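Local coordinates for interleukin-1beta (Gallus gallus, PDB 2WRY), which probably acts as a secreted, inflammatory cytokine of the interleukin-1 family by binding the interleukin-1 receptor, at residues E104-I109 with S125-G130. Numbering follows the deposited sequence.
Sequences ELTRFI and SAAFPG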
loop_
_atom_site.group_PDB
_atom_site.type_symbol
_atom_site.label_atom_id
_atom_site.label_comp_id
_atom_site.label_asym_id
_atom_site.label_seq_id
_atom_site.Cartn_x
_atom_site.Cartn_y
_atom_site.Cartn_z
ATOM N N GLU A 104 4.759 9.308 -14.675
ATOM C CA GLU A 104 5.864 8.748 -13.875
ATOM C C GLU A 104 5.557 8.797 -12.382
ATOM O O GLU A 104 5.699 7.795 -11.700
ATOM C CB GLU A 104 7.178 9.488 -14.145
ATOM C CG GLU A 104 8.403 8.698 -13.745
ATOM C CD GLU A 104 9.558 9.572 -13.240
ATOM O OE1 GLU A 104 9.420 10.826 -13.199
ATOM O OE2 GLU A 104 10.620 8.989 -12.884
ATOM N N LEU A 105 5.149 9.969 -11.891
ATOM C CA LEU A 105 4.889 10.143 -10.443
ATOM C C LEU A 105 3.603 9.456 -10.010
ATOM O O LEU A 105 3.420 9.182 -8.832
ATOM C CB LEU A 105 4.825 11.621 -10.080
ATOM C CG LEU A 105 6.189 12.307 -10.069
ATOM C CD1 LEU A 105 5.946 13.807 -10.005
ATOM C CD2 LEU A 105 7.011 11.797 -8.887
ATOM N N THR A 106 2.712 9.185 -10.959
ATOM C CA THR A 106 1.471 8.468 -10.619
ATOM C C THR A 106 1.743 7.063 -10.047
ATOM O O THR A 106 0.861 6.493 -9.376
ATOM C CB THR A 106 0.487 8.462 -11.804
ATOM O OG1 THR A 106 0.130 9.824 -12.095
ATOM C CG2 THR A 106 -0.777 7.686 -11.466
ATOM N N ARG A 107 2.963 6.539 -10.229
ATOM C CA ARG A 107 3.369 5.254 -9.623
ATOM C C ARG A 107 3.153 5.221 -8.108
ATOM O O ARG A 107 2.952 4.135 -7.528
ATOM C CB ARG A 107 4.843 4.913 -9.953
ATOM C CG ARG A 107 5.891 5.758 -9.224
ATOM C CD ARG A 107 7.252 5.418 -9.770
ATOM N NE ARG A 107 8.373 6.031 -9.059
ATOM C CZ ARG A 107 8.883 7.220 -9.365
ATOM N NH1 ARG A 107 8.312 7.971 -10.305
ATOM N NH2 ARG A 107 9.924 7.694 -8.690
ATOM N N PHE A 108 3.194 6.399 -7.475
ATOM C CA PHE A 108 3.044 6.482 -6.022
ATOM C C PHE A 108 1.609 6.554 -5.550
ATOM O O PHE A 108 1.378 6.474 -4.351
ATOM C CB PHE A 108 3.735 7.739 -5.497
ATOM C CG PHE A 108 5.228 7.670 -5.602
ATOM C CD1 PHE A 108 5.957 6.793 -4.794
ATOM C CD2 PHE A 108 5.905 8.491 -6.504
ATOM C CE1 PHE A 108 7.354 6.734 -4.864
ATOM C CE2 PHE A 108 7.316 8.426 -6.599
ATOM C CZ PHE A 108 8.029 7.558 -5.784
ATOM N N ILE A 109 0.657 6.724 -6.471
ATOM C CA ILE A 109 -0.736 6.949 -6.086
ATOM C C ILE A 109 -1.558 5.660 -6.129
ATOM O O ILE A 109 -1.487 4.887 -7.086
ATOM C CB ILE A 109 -1.410 8.061 -6.966
ATOM C CG1 ILE A 109 -0.722 9.413 -6.759
ATOM C CG2 ILE A 109 -2.920 8.189 -6.675
ATOM C CD1 ILE A 109 -0.799 9.928 -5.318
ATOM N N SER A 125 -3.943 0.416 -7.409
ATOM C CA SER A 125 -2.941 1.273 -8.075
ATOM C C SER A 125 -3.565 2.247 -9.066
ATOM O O SER A 125 -4.375 1.845 -9.907
ATOM C CB SER A 125 -1.910 0.401 -8.803
ATOM O OG SER A 125 -1.009 1.221 -9.511
ATOM N N ALA A 126 -3.133 3.508 -9.020
ATOM C CA ALA A 126 -3.533 4.476 -10.046
ATOM C C ALA A 126 -2.750 4.281 -11.345
ATOM O O ALA A 126 -3.283 4.561 -12.444
ATOM C CB ALA A 126 -3.372 5.927 -9.549
ATOM N N ALA A 127 -1.489 3.852 -11.232
ATOM C CA ALA A 127 -0.632 3.640 -12.405
ATOM C C ALA A 127 -1.018 2.366 -13.121
ATOM O O ALA A 127 -0.858 2.268 -14.349
ATOM C CB ALA A 127 0.826 3.590 -12.005
ATOM N N PHE A 128 -1.516 1.395 -12.351
ATOM C CA PHE A 128 -1.944 0.092 -12.876
ATOM C C PHE A 128 -3.380 -0.194 -12.449
ATOM O O PHE A 128 -3.599 -1.047 -11.595
ATOM C CB PHE A 128 -1.029 -1.037 -12.381
ATOM C CG PHE A 128 0.352 -0.993 -12.977
ATOM C CD1 PHE A 128 0.723 -1.856 -14.019
ATOM C CD2 PHE A 128 1.295 -0.078 -12.485
ATOM C CE1 PHE A 128 2.026 -1.796 -14.559
ATOM C CE2 PHE A 128 2.588 -0.020 -13.028
ATOM C CZ PHE A 128 2.942 -0.881 -14.060
ATOM N N PRO A 129 -4.359 0.508 -13.050
ATOM C CA PRO A 129 -5.749 0.265 -12.666
ATOM C C PRO A 129 -6.098 -1.227 -12.771
ATOM O O PRO A 129 -5.619 -1.921 -13.698
ATOM C CB PRO A 129 -6.569 1.109 -13.666
ATOM C CG PRO A 129 -5.611 2.042 -14.312
ATOM C CD PRO A 129 -4.223 1.578 -14.062
ATOM N N GLY A 130 -6.888 -1.724 -11.803
ATOM C CA GLY A 130 -7.207 -3.144 -11.773
ATOM C C GLY A 130 -6.243 -3.973 -10.960
ATOM O O GLY A 130 -6.497 -5.158 -10.706
HETATM O O HOH W 1 0.340 3.181 -8.279
#
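Arg107 meets Ala127 through its backbone, CA lying 3.9 Å from Ala127 CB, while its flat guanidinium has Phe108 CE2 3.3 Å above the centre of one face and the C=O group of Glu104 at the edge. The setting is the beta-trefoil of the interleukin-1 family. One face of the Phe108 ring takes Arg107 CG, offset toward the rim. NH1 donates to Glu104 O (3.0 Å), in the guanidinium plane but from above the carbonyl plane, and NE forms a salt bridge with Glu92. On the other segment, the Phe128 ring has Ser125 OG at its edge. The contact illustrates how loops can add to a hairpin: strands 110-115 and 120-125 pair antiparallel, and Ala126 N, donating to Ile109 O (2.9 Å, 162°), adds one further backbone bond just beyond them. Methyl groups pack beside this bond. Ile109 CG2 and Thr106 CG2, each anti to its own backbone N, each lie 3.7 Å from Ala126 CB, while Thr106 OG1 hydrogen-bonds to the backbone O of Ser102. A single water joins the two turns, donating to Arg107 O and Ile109 O and accepting from Ser125 OG. That hydroxyl in turn accepts from Phe128 N at 2.9 Å, closing an ST motif.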